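Local coordinates for protein vinylacetyl-CoA Delta-isomerase (Nitrosopumilus maritimus SCM1, PDB 6VJR) that probably acts as a flavin- and iron-sulfur-dependent 4-hydroxybutyryl-CoA dehydratase and vinylacetyl-CoA Delta-isomerase, carrying FAD and a 4Fe-4S cluster, at residues E24-P29 with P33-S38; Y46-A49 with A54-S57; D105-L110 with L130-M135; L166-V171 with I257-V262. All coordinates share one frame; numbering follows the deposited sequence. Where two conformers were deposited one is given.

In the fold
All four contacts lie in the N-terminal part of the chain and follow one another in sequence, so none nests in or crosses another. Contact 1 closes a short turn from strand 24-25 into helix 36-51. Contact 2 closes the tight corner where that same helix gives way to helix 53-56. Contact 3 closes the turn between helix 101-121 and helix 125-139. Contact 4 spans the longest gap, with 85 residues between its segments, and brings the entry to strand 169-173 against strand 254-259 and the corner after it. Contacts 1 and 4 reach the same mixed sheet, with nearest atoms about 12 Å apart. Contacts 2 and 3 are both helix-to-helix, their centres about 19 Å apart.

Contact 1: E24-P29 with P33-S38; sequences ELVKEP and PMIRPS
The turn that leads from strand 24-25 into helix 36-51 is closed by Ile35 packing on Val26 and Pro29. Ile35 does most of the touching on its side. Its CD1 lies 4.0 Å from Pro29 CB and 4.1 Å from Val26 CG1, so one methyl serves both partners. The side chains of Val26 and Ile35 lie alongside each other, pointing opposite ways. The second branch, Ile35 CG2, lies 4.1 Å from Pro29 CB. It stands anti to the backbone N, which leaves CG1 beside that N (chi1 -55°) and splits the two branches over the proline. Pro29 O comes to 3.6 Å from Ile35 CB, a plain van der Waals approach. Just beyond, Ser38 OG gives a 2.8 Å hydrogen bond to Ile35 O, in the carbonyl plane and on a lone pair. Ser38 OG also bonds to Asn192. Replacing Ile35 by an alanine would probably open a gap beside Pro29 and leave Val26 CG1 without its methyl partner. No hydrogen bond joins the two segments, so the side-chain contact between them is apolar, while the polar bond at Ile35 O stays within 33-38.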
loop_
_atom_site.group_PDB
_atom_site.type_symbol
_atom_site.label_atom_id
_atom_site.label_comp_id
_atom_site.label_asym_id
_atom_site.label_seq_id
_atom_site.Cartn_x
_atom_site.Cartn_y
_atom_site.Cartn_z
ATOM N N GLU A 24 -5.171 -3.079 44.024
ATOM C CA GLU A 24 -6.195 -2.845 45.016
ATOM C C GLU A 24 -7.469 -3.549 44.564
ATOM O O GLU A 24 -7.708 -3.657 43.367
ATOM C CB GLU A 24 -6.466 -1.354 45.144
ATOM C CG GLU A 24 -5.261 -0.547 45.587
ATOM C CD GLU A 24 -4.901 -0.628 47.055
ATOM O OE1 GLU A 24 -3.830 -0.076 47.369
ATOM O OE2 GLU A 24 -5.644 -1.255 47.862
ATOM N N LEU A 25 -8.246 -4.028 45.542
ATOM C CA LEU A 25 -9.587 -4.487 45.260
ATOM C C LEU A 25 -10.503 -3.304 44.960
ATOM O O LEU A 25 -10.525 -2.311 45.676
ATOM C CB LEU A 25 -10.105 -5.207 46.481
ATOM C CG LEU A 25 -9.600 -6.629 46.714
ATOM C CD1 LEU A 25 -9.970 -7.095 48.126
ATOM C CD2 LEU A 25 -10.110 -7.607 45.702
ATOM N N VAL A 26 -11.236 -3.403 43.866
ATOM C CA VAL A 26 -12.183 -2.386 43.504
ATOM C C VAL A 26 -13.504 -2.754 44.176
ATOM O O VAL A 26 -14.150 -3.717 43.798
ATOM C CB VAL A 26 -12.350 -2.270 41.987
ATOM C CG1 VAL A 26 -13.331 -1.184 41.626
ATOM C CG2 VAL A 26 -11.019 -2.029 41.273
ATOM N N LYS A 27 -13.965 -1.921 45.102
ATOM C CA LYS A 27 -15.158 -2.251 45.861
ATOM C C LYS A 27 -16.423 -2.023 45.037
ATOM O O LYS A 27 -17.377 -2.814 45.113
ATOM C CB LYS A 27 -15.078 -1.468 47.181
ATOM C CG LYS A 27 -13.905 -1.871 48.091
ATOM C CD LYS A 27 -13.738 -3.378 48.301
ATOM C CE LYS A 27 -12.570 -3.784 49.167
ATOM N NZ LYS A 27 -12.614 -3.130 50.474
ATOM N N GLU A 28 -16.454 -0.919 44.292
ATOM C CA GLU A 28 -17.627 -0.611 43.503
ATOM C C GLU A 28 -17.173 -0.126 42.132
ATOM O O GLU A 28 -16.946 1.082 41.925
ATOM C CB GLU A 28 -18.477 0.438 44.206
ATOM C CG GLU A 28 -19.751 0.755 43.434
ATOM C CD GLU A 28 -20.524 -0.503 43.057
ATOM O OE1 GLU A 28 -21.172 -1.049 44.006
ATOM O OE2 GLU A 28 -20.419 -0.951 41.859
ATOM N N PRO A 29 -17.107 -1.025 41.124
ATOM C CA PRO A 29 -16.642 -0.618 39.797
ATOM C C PRO A 29 -17.434 0.556 39.212
ATOM O O PRO A 29 -16.861 1.396 38.511
ATOM C CB PRO A 29 -16.742 -1.923 39.009
ATOM C CG PRO A 29 -16.518 -2.994 40.059
ATOM C CD PRO A 29 -17.377 -2.483 41.192
ATOM N N PRO A 33 -13.587 5.869 38.462
ATOM C CA PRO A 33 -13.513 6.678 37.247
ATOM C C PRO A 33 -12.824 6.033 36.045
ATOM O O PRO A 33 -13.050 6.437 34.912
ATOM C CB PRO A 33 -12.718 7.912 37.646
ATOM C CG PRO A 33 -12.328 7.740 39.073
ATOM C CD PRO A 33 -12.914 6.477 39.617
ATOM N N MET A 34 -12.002 5.009 36.265
ATOM C CA MET A 34 -11.376 4.343 35.137
ATOM C C MET A 34 -12.325 3.362 34.467
ATOM O O MET A 34 -12.176 3.073 33.270
ATOM C CB MET A 34 -10.097 3.620 35.564
ATOM C CG MET A 34 -9.310 3.045 34.421
ATOM S SD MET A 34 -7.672 2.500 34.909
ATOM C CE MET A 34 -7.443 1.032 33.876
ATOM N N ILE A 35 -13.310 2.888 35.222
ATOM C CA ILE A 35 -14.216 1.836 34.785
ATOM C C ILE A 35 -15.541 2.428 34.304
ATOM O O ILE A 35 -16.173 1.898 33.381
ATOM C CB ILE A 35 -14.409 0.811 35.906
ATOM C CG1 ILE A 35 -13.060 0.250 36.397
ATOM C CG2 ILE A 35 -15.383 -0.299 35.489
ATOM C CD1 ILE A 35 -13.190 -0.755 37.532
ATOM N N ARG A 36 -15.970 3.539 34.900
ATOM C CA ARG A 36 -17.287 4.064 34.613
ATOM C C ARG A 36 -17.470 4.346 33.115
ATOM O O ARG A 36 -18.536 4.104 32.573
ATOM C CB ARG A 36 -17.639 5.283 35.462
ATOM C CG ARG A 36 -19.001 5.899 35.154
ATOM C CD ARG A 36 -20.106 4.884 35.267
ATOM N NE ARG A 36 -21.396 5.574 35.220
ATOM C CZ ARG A 36 -22.071 6.033 36.260
ATOM N NH1 ARG A 36 -21.603 5.867 37.475
ATOM N NH2 ARG A 36 -23.180 6.709 36.075
ATOM N N PRO A 37 -16.491 4.859 32.348
ATOM C CA PRO A 37 -16.751 5.121 30.923
ATOM C C PRO A 37 -17.174 3.866 30.159
ATOM O O PRO A 37 -17.991 3.935 29.253
ATOM C CB PRO A 37 -15.409 5.688 30.418
ATOM C CG PRO A 37 -14.839 6.335 31.679
ATOM C CD PRO A 37 -15.170 5.355 32.775
ATOM N N SER A 38 -16.590 2.695 30.496
ATOM C CA SER A 38 -17.011 1.465 29.837
ATOM C C SER A 38 -18.457 1.084 30.180
ATOM O O SER A 38 -19.195 0.558 29.340
ATOM C CB SER A 38 -16.060 0.336 30.143
ATOM O OG SER A 38 -16.046 -0.104 31.492
#

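Contact 2: Y46-A49 with A54-S57; sequences YDLA and ALAS
Ala56 CB is the bump of this contact, and the hollow it fills lies between Leu48 and Ala49 on the neighbouring helix. The methyl sits 3.6 Å from Ala49 CA and 3.7 Å from Ala49 N, so it rests on the backbone itself. Leu48 forms one wall of the hollow. Its CG is 3.8 Å from Ala56 CB, and its CD2 is 4.0 Å from the same methyl. Leu48 CG stands anti to the backbone N (chi1 177°), which lets the branched end reach Ala56. Ala49 forms the other wall, with its CB 4.0 Å from Ala56 CB. That same Ala49 CB also meets Ala56 O at 3.8 Å. The two alanines have no bulk beyond CB, and this lets their CA atoms come within 4.6 Å. Leu55 adds a looser touch, its CD2 lying 4.4 Å from Leu48 CD2. The fit is purely one of shape, with no hydrogen bond between the segments. It closes the corner between helix 36-51 and helix 53-56. Ser57 leaves the helix there and enters strand 57-59. Helix 77-94 packs against the same group through Leu90 on Leu48 and Met86 on Ala56. Asn68 of strand 66-68 touches Ala49. Thr497 of a second subunit packs on Leu55.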
loop_
_atom_site.group_PDB
_atom_site.type_symbol
_atom_site.label_atom_id
_atom_site.label_comp_id
_atom_site.label_asym_id
_atom_site.label_seq_id
_atom_site.Cartn_x
_atom_site.Cartn_y
_atom_site.Cartn_z
ATOM N N TYR A 46 -28.662 0.016 25.919
ATOM C CA TYR A 46 -30.032 -0.014 26.402
ATOM C C TYR A 46 -30.765 1.233 25.945
ATOM O O TYR A 46 -31.915 1.141 25.558
ATOM C CB TYR A 46 -30.057 -0.184 27.922
ATOM C CG TYR A 46 -29.614 -1.526 28.492
ATOM C CD1 TYR A 46 -28.300 -1.815 28.817
ATOM C CD2 TYR A 46 -30.553 -2.513 28.713
ATOM C CE1 TYR A 46 -27.942 -3.045 29.360
ATOM C CE2 TYR A 46 -30.229 -3.716 29.294
ATOM C CZ TYR A 46 -28.911 -4.001 29.610
ATOM O OH TYR A 46 -28.639 -5.207 30.184
ATOM N N ASP A 47 -30.138 2.397 26.090
ATOM C CA ASP A 47 -30.786 3.655 25.732
ATOM C C ASP A 47 -31.146 3.696 24.243
ATOM O O ASP A 47 -32.179 4.207 23.854
ATOM C CB ASP A 47 -29.972 4.837 26.244
ATOM C CG ASP A 47 -29.917 4.972 27.770
ATOM O OD1 ASP A 47 -30.890 4.520 28.476
ATOM O OD2 ASP A 47 -28.928 5.587 28.256
ATOM N N LEU A 48 -30.262 3.202 23.377
ATOM C CA LEU A 48 -30.560 3.188 21.956
ATOM C C LEU A 48 -31.807 2.351 21.654
ATOM O O LEU A 48 -32.620 2.749 20.830
ATOM C CB LEU A 48 -29.350 2.715 21.166
ATOM C CG LEU A 48 -29.572 2.589 19.659
ATOM C CD1 LEU A 48 -29.818 3.998 19.150
ATOM C CD2 LEU A 48 -28.438 1.926 18.917
ATOM N N ALA A 49 -31.977 1.220 22.346
ATOM C CA ALA A 49 -33.162 0.393 22.145
ATOM C C ALA A 49 -34.449 1.132 22.521
ATOM O O ALA A 49 -35.486 0.833 21.944
ATOM C CB ALA A 49 -32.996 -0.913 22.890
ATOM N N ALA A 54 -36.846 0.082 16.371
ATOM C CA ALA A 54 -36.735 -0.819 15.230
ATOM C C ALA A 54 -35.271 -1.180 14.952
ATOM O O ALA A 54 -34.979 -2.300 14.539
ATOM C CB ALA A 54 -37.410 -0.244 14.022
ATOM N N LEU A 55 -34.339 -0.265 15.209
ATOM C CA LEU A 55 -32.942 -0.573 14.966
ATOM C C LEU A 55 -32.358 -1.534 16.009
ATOM O O LEU A 55 -31.574 -2.425 15.655
ATOM C CB LEU A 55 -32.178 0.741 14.964
ATOM C CG LEU A 55 -30.672 0.653 14.716
ATOM C CD1 LEU A 55 -30.409 0.039 13.369
ATOM C CD2 LEU A 55 -30.073 2.052 14.838
ATOM N N ALA A 56 -32.661 -1.282 17.295
ATOM C CA ALA A 56 -31.918 -1.885 18.401
ATOM C C ALA A 56 -32.697 -2.903 19.233
ATOM O O ALA A 56 -32.178 -3.430 20.212
ATOM C CB ALA A 56 -31.336 -0.782 19.276
ATOM N N SER A 57 -33.901 -3.250 18.795
ATOM C CA SER A 57 -34.647 -4.307 19.439
ATOM C C SER A 57 -35.277 -5.161 18.351
ATOM O O SER A 57 -35.459 -4.708 17.218
ATOM C CB SER A 57 -35.656 -3.757 20.425
ATOM O OG SER A 57 -36.759 -3.192 19.749
#

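Contact 3: D105-L110 with L130-M135; sequences DAMNSL and LEFVKM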
loop_
_atom_site.group_PDB
_atom_site.type_symbol
_atom_site.label_atom_id
_atom_site.label_comp_id
_atom_site.label_asym_id
_atom_site.label_seq_id
_atom_site.Cartn_x
_atom_site.Cartn_y
_atom_site.Cartn_z
ATOM N N ASP A 105 -22.682 -12.669 19.383
ATOM C CA ASP A 105 -22.078 -13.595 18.432
ATOM C C ASP A 105 -21.900 -14.988 19.061
ATOM O O ASP A 105 -22.078 -16.017 18.395
ATOM C CB ASP A 105 -20.822 -12.923 17.899
ATOM C CG ASP A 105 -21.078 -11.666 17.050
ATOM O OD1 ASP A 105 -22.174 -11.565 16.420
ATOM O OD2 ASP A 105 -20.158 -10.811 16.941
ATOM N N ALA A 106 -21.512 -15.028 20.337
ATOM C CA ALA A 106 -21.408 -16.284 21.069
ATOM C C ALA A 106 -22.754 -17.013 21.081
ATOM O O ALA A 106 -22.794 -18.209 20.786
ATOM C CB ALA A 106 -20.920 -16.029 22.490
ATOM N N MET A 107 -23.837 -16.293 21.377
ATOM C CA MET A 107 -25.155 -16.927 21.502
ATOM C C MET A 107 -25.621 -17.464 20.150
ATOM O O MET A 107 -26.189 -18.551 20.049
ATOM C CB MET A 107 -26.182 -15.992 22.141
ATOM C CG MET A 107 -25.812 -15.817 23.608
ATOM S SD MET A 107 -27.149 -15.408 24.703
ATOM C CE MET A 107 -27.319 -13.773 24.015
ATOM N N ASN A 108 -25.421 -16.651 19.109
ATOM C CA ASN A 108 -25.817 -17.045 17.771
ATOM C C ASN A 108 -25.060 -18.319 17.354
ATOM O O ASN A 108 -25.635 -19.230 16.794
ATOM C CB ASN A 108 -25.717 -15.863 16.819
ATOM C CG ASN A 108 -26.980 -15.015 16.867
ATOM O OD1 ASN A 108 -27.921 -15.216 16.099
ATOM N ND2 ASN A 108 -27.033 -14.076 17.792
ATOM N N SER A 109 -23.752 -18.361 17.602
ATOM C CA SER A 109 -22.945 -19.517 17.247
ATOM C C SER A 109 -23.311 -20.759 18.067
ATOM O O SER A 109 -23.339 -21.894 17.557
ATOM C CB SER A 109 -21.462 -19.150 17.321
ATOM O OG SER A 109 -21.008 -18.827 18.630
ATOM N N LEU A 110 -23.590 -20.563 19.356
ATOM C CA LEU A 110 -24.013 -21.680 20.202
ATOM C C LEU A 110 -25.356 -22.243 19.791
ATOM O O LEU A 110 -25.568 -23.439 19.943
ATOM C CB LEU A 110 -24.034 -21.268 21.653
ATOM C CG LEU A 110 -22.672 -21.196 22.312
ATOM C CD1 LEU A 110 -22.774 -20.410 23.604
ATOM C CD2 LEU A 110 -22.086 -22.594 22.543
ATOM N N LEU A 130 -31.494 -23.073 24.941
ATOM C CA LEU A 130 -32.695 -22.282 24.719
ATOM C C LEU A 130 -33.300 -21.767 26.031
ATOM O O LEU A 130 -33.820 -20.634 26.080
ATOM C CB LEU A 130 -33.729 -23.076 23.916
ATOM C CG LEU A 130 -33.363 -23.358 22.460
ATOM C CD1 LEU A 130 -34.424 -24.204 21.815
ATOM C CD2 LEU A 130 -33.150 -22.038 21.694
ATOM N N GLU A 131 -33.277 -22.592 27.093
ATOM C CA GLU A 131 -33.776 -22.115 28.376
ATOM C C GLU A 131 -32.917 -20.951 28.868
ATOM O O GLU A 131 -33.435 -20.014 29.471
ATOM C CB GLU A 131 -33.865 -23.222 29.424
ATOM C CG GLU A 131 -34.861 -24.304 29.055
ATOM C CD GLU A 131 -36.304 -23.881 29.212
ATOM O OE1 GLU A 131 -37.106 -24.677 28.723
ATOM O OE2 GLU A 131 -36.656 -22.837 29.821
ATOM N N PHE A 132 -31.609 -21.003 28.583
ATOM C CA PHE A 132 -30.741 -19.901 28.958
ATOM C C PHE A 132 -31.104 -18.635 28.175
ATOM O O PHE A 132 -31.188 -17.542 28.738
ATOM C CB PHE A 132 -29.277 -20.320 28.773
ATOM C CG PHE A 132 -28.316 -19.178 29.054
ATOM C CD1 PHE A 132 -27.968 -18.888 30.361
ATOM C CD2 PHE A 132 -27.757 -18.416 28.041
ATOM C CE1 PHE A 132 -27.067 -17.882 30.651
ATOM C CE2 PHE A 132 -26.891 -17.362 28.346
ATOM C CZ PHE A 132 -26.556 -17.095 29.648
ATOM N N VAL A 133 -31.316 -18.779 26.868
ATOM C CA VAL A 133 -31.695 -17.656 26.034
ATOM C C VAL A 133 -32.992 -17.042 26.553
ATOM O O VAL A 133 -33.105 -15.826 26.635
ATOM C CB VAL A 133 -31.805 -18.049 24.552
ATOM C CG1 VAL A 133 -32.410 -16.895 23.750
ATOM C CG2 VAL A 133 -30.406 -18.432 24.033
ATOM N N LYS A 134 -33.974 -17.882 26.873
ATOM C CA LYS A 134 -35.235 -17.370 27.387
ATOM C C LYS A 134 -35.004 -16.518 28.633
ATOM O O LYS A 134 -35.524 -15.410 28.741
ATOM C CB LYS A 134 -36.165 -18.539 27.669
ATOM C CG LYS A 134 -37.369 -18.126 28.475
ATOM C CD LYS A 134 -38.371 -19.250 28.654
ATOM C CE LYS A 134 -39.564 -18.836 29.438
ATOM N NZ LYS A 134 -40.488 -19.960 29.471
ATOM N N MET A 135 -34.213 -17.035 29.582
ATOM C CA MET A 135 -33.897 -16.293 30.796
ATOM C C MET A 135 -33.291 -14.926 30.447
ATOM O O MET A 135 -33.797 -13.898 30.875
ATOM C CB MET A 135 -32.951 -17.097 31.694
ATOM C CG MET A 135 -32.537 -16.381 32.971
ATOM S SD MET A 135 -31.369 -17.323 33.975
ATOM C CE MET A 135 -29.830 -17.182 33.054
#
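A Met-aromatic contact is the main link between these two helices: the sulfur of Met107 meets the edge of the Phe132 ring. Met107 SD lies near the ring plane, 5.4 Å from the centroid and 77° off the ring normal. Its nearest ring atom is Phe132 CE2, at 4.1 Å. The two side chains lie roughly perpendicular. The sulfur thus sits at the rim of the ring and not over its face. Met107 CG stands anti to the carbonyl carbon (chi1 -70°), and with chi2 extended the chain carries SD across to the ring. Phe132 CG stands anti to the backbone N (chi1 176°), and this places CE2 of the ring beside the sulfur. The same sulfur also touches Val133 CG2, more loosely, at 4.5 Å. Only 89 Å² is buried between the segments, and the closest CA atoms, those of Met107 and Val133, are 8.0 Å apart. No hydrogen bond crosses. One methionine therefore makes the link between helix 101-121 and helix 125-139. Strand 195-198 borders the pair, since Ile197 touches both Met107 and Phe132, and Trp195 meets the Phe132 ring edge-to-face. Ala216 of strand 213-218 adds to the packing on Phe132, and Leu71 from a loop packs on Met107.

Contact 4: L166-V171 with I257-V262; sequences LFTRIV and IILDRV
The backbones of 166-171 and 257-262 stay apart, with the CA atoms of Thr168 and Leu259 8.1 Å from each other and those of Val171 and Arg261 7.1 Å. No hydrogen bond joins them. The first segment runs from a loop into strand 169-173. The second leaves strand 254-259 and turns a corner at Asp260 and Arg261. Leu259 CD1 lies 3.8 Å from Thr168 CG2 and 4.0 Å from Thr168 OG1, the one side chain set crosswise to the other. Strand 177-188 pairs with both strands, so the contact spans two of its neighbours in one mixed sheet. At the corner Arg261 and Val262 both face Val180, as in a G1 beta bulge, and Arg261 has a left-handed backbone (phi 55°, psi 48°). Its CG makes the outer touch, 4.1 Å from Val171 CG2. The Arg261 chain then bends at chi3 (-70°) and grips Asp260 side-on in a salt bridge. NE reaches Asp260 OD1 at 2.9 Å from above the carboxylate plane, while NH1 reaches Asp260 OD2 at 3.0 Å on its syn side, tilted out of that plane. Within 166-171, Val171 CG1 lies 3.7 Å above the guanidinium centre of Arg169, whose NE pairs with Asp165.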
loop_
_atom_site.group_PDB
_atom_site.type_symbol
_atom_site.label_atom_id
_atom_site.label_comp_id
_atom_site.label_asym_id
_atom_site.label_seq_id
_atom_site.Cartn_x
_atom_site.Cartn_y
_atom_site.Cartn_z
ATOM N N LEU A 166 -3.476 -23.644 31.401
ATOM C CA LEU A 166 -3.265 -22.531 30.483
ATOM C C LEU A 166 -4.344 -22.440 29.404
ATOM O O LEU A 166 -4.475 -21.412 28.716
ATOM C CB LEU A 166 -1.866 -22.545 29.892
ATOM C CG LEU A 166 -0.736 -22.244 30.878
ATOM C CD1 LEU A 166 0.673 -22.582 30.383
ATOM C CD2 LEU A 166 -0.791 -20.779 31.223
ATOM N N PHE A 167 -5.129 -23.517 29.281
ATOM C CA PHE A 167 -6.430 -23.491 28.645
ATOM C C PHE A 167 -7.429 -23.998 29.680
ATOM O O PHE A 167 -7.121 -24.926 30.446
ATOM C CB PHE A 167 -6.482 -24.399 27.409
ATOM C CG PHE A 167 -5.665 -23.964 26.208
ATOM C CD1 PHE A 167 -4.282 -24.135 26.201
ATOM C CD2 PHE A 167 -6.270 -23.440 25.087
ATOM C CE1 PHE A 167 -3.543 -23.795 25.091
ATOM C CE2 PHE A 167 -5.511 -23.062 23.985
ATOM C CZ PHE A 167 -4.155 -23.281 23.984
ATOM N N THR A 168 -8.635 -23.443 29.655
ATOM C CA THR A 168 -9.676 -23.751 30.623
ATOM C C THR A 168 -10.195 -25.186 30.467
ATOM O O THR A 168 -10.495 -25.656 29.369
ATOM C CB THR A 168 -10.788 -22.708 30.473
ATOM O OG1 THR A 168 -10.268 -21.423 30.797
ATOM C CG2 THR A 168 -11.959 -22.972 31.401
ATOM N N ARG A 169 -10.291 -25.889 31.593
ATOM C CA ARG A 169 -10.642 -27.303 31.581
ATOM C C ARG A 169 -11.555 -27.697 32.745
ATOM O O ARG A 169 -11.635 -27.028 33.770
ATOM C CB ARG A 169 -9.376 -28.154 31.662
ATOM C CG ARG A 169 -8.616 -27.924 32.964
ATOM C CD ARG A 169 -7.262 -28.596 32.937
ATOM N NE ARG A 169 -6.467 -28.378 34.155
ATOM C CZ ARG A 169 -6.197 -29.306 35.062
ATOM N NH1 ARG A 169 -6.413 -30.548 34.765
ATOM N NH2 ARG A 169 -5.591 -29.018 36.196
ATOM N N ILE A 170 -12.230 -28.825 32.551
ATOM C CA ILE A 170 -12.954 -29.480 33.630
ATOM C C ILE A 170 -11.941 -30.175 34.539
ATOM O O ILE A 170 -11.139 -30.983 34.079
ATOM C CB ILE A 170 -13.917 -30.512 33.045
ATOM C CG1 ILE A 170 -14.906 -29.867 32.063
ATOM C CG2 ILE A 170 -14.649 -31.272 34.144
ATOM C CD1 ILE A 170 -15.605 -30.858 31.157
ATOM N N VAL A 171 -12.011 -29.895 35.836
ATOM C CA VAL A 171 -11.142 -30.532 36.818
ATOM C C VAL A 171 -11.882 -31.528 37.706
ATOM O O VAL A 171 -11.225 -32.343 38.356
ATOM C CB VAL A 171 -10.390 -29.492 37.658
ATOM C CG1 VAL A 171 -9.419 -28.675 36.815
ATOM C CG2 VAL A 171 -11.284 -28.558 38.433
ATOM N N ILE A 257 -9.813 -13.126 33.437
ATOM C CA ILE A 257 -10.722 -13.851 34.308
ATOM C C ILE A 257 -10.028 -15.141 34.747
ATOM O O ILE A 257 -9.687 -16.006 33.928
ATOM C CB ILE A 257 -12.027 -14.188 33.601
ATOM C CG1 ILE A 257 -12.669 -13.002 32.893
ATOM C CG2 ILE A 257 -12.982 -14.826 34.613
ATOM C CD1 ILE A 257 -13.952 -13.367 32.181
ATOM N N ILE A 258 -9.755 -15.224 36.038
ATOM C CA ILE A 258 -9.196 -16.433 36.614
ATOM C C ILE A 258 -10.328 -17.294 37.158
ATOM O O ILE A 258 -11.225 -16.778 37.811
ATOM C CB ILE A 258 -8.166 -16.134 37.706
ATOM C CG1 ILE A 258 -7.184 -15.020 37.312
ATOM C CG2 ILE A 258 -7.483 -17.449 38.113
ATOM C CD1 ILE A 258 -6.292 -15.367 36.141
ATOM N N LEU A 259 -10.269 -18.605 36.876
ATOM C CA LEU A 259 -11.246 -19.575 37.357
ATOM C C LEU A 259 -10.571 -20.624 38.234
ATOM O O LEU A 259 -9.639 -21.312 37.776
ATOM C CB LEU A 259 -11.867 -20.259 36.140
ATOM C CG LEU A 259 -12.400 -19.327 35.045
ATOM C CD1 LEU A 259 -12.586 -20.028 33.710
ATOM C CD2 LEU A 259 -13.679 -18.700 35.471
ATOM N N ASP A 260 -11.003 -20.721 39.495
ATOM C CA ASP A 260 -10.507 -21.709 40.453
ATOM C C ASP A 260 -11.678 -22.578 40.903
ATOM O O ASP A 260 -12.435 -22.240 41.808
ATOM C CB ASP A 260 -9.819 -21.051 41.629
ATOM C CG ASP A 260 -9.212 -22.026 42.614
ATOM O OD1 ASP A 260 -9.114 -23.218 42.274
ATOM O OD2 ASP A 260 -8.871 -21.590 43.731
ATOM N N ARG A 261 -11.809 -23.716 40.222
ATOM C CA ARG A 261 -12.779 -24.730 40.596
ATOM C C ARG A 261 -14.166 -24.098 40.669
ATOM O O ARG A 261 -14.929 -24.335 41.626
ATOM C CB ARG A 261 -12.422 -25.467 41.889
ATOM C CG ARG A 261 -11.135 -26.269 41.814
ATOM C CD ARG A 261 -10.654 -26.690 43.198
ATOM N NE ARG A 261 -10.210 -25.433 43.837
ATOM C CZ ARG A 261 -9.714 -25.239 45.048
ATOM N NH1 ARG A 261 -9.462 -24.002 45.435
ATOM N NH2 ARG A 261 -9.491 -26.255 45.879
ATOM N N VAL A 262 -14.485 -23.342 39.606
ATOM C CA VAL A 262 -15.776 -22.710 39.501
ATOM C C VAL A 262 -16.819 -23.761 39.134
ATOM O O VAL A 262 -16.637 -24.529 38.198
ATOM C CB VAL A 262 -15.701 -21.568 38.462
ATOM C CG1 VAL A 262 -17.048 -20.903 38.225
ATOM C CG2 VAL A 262 -14.725 -20.505 38.865
#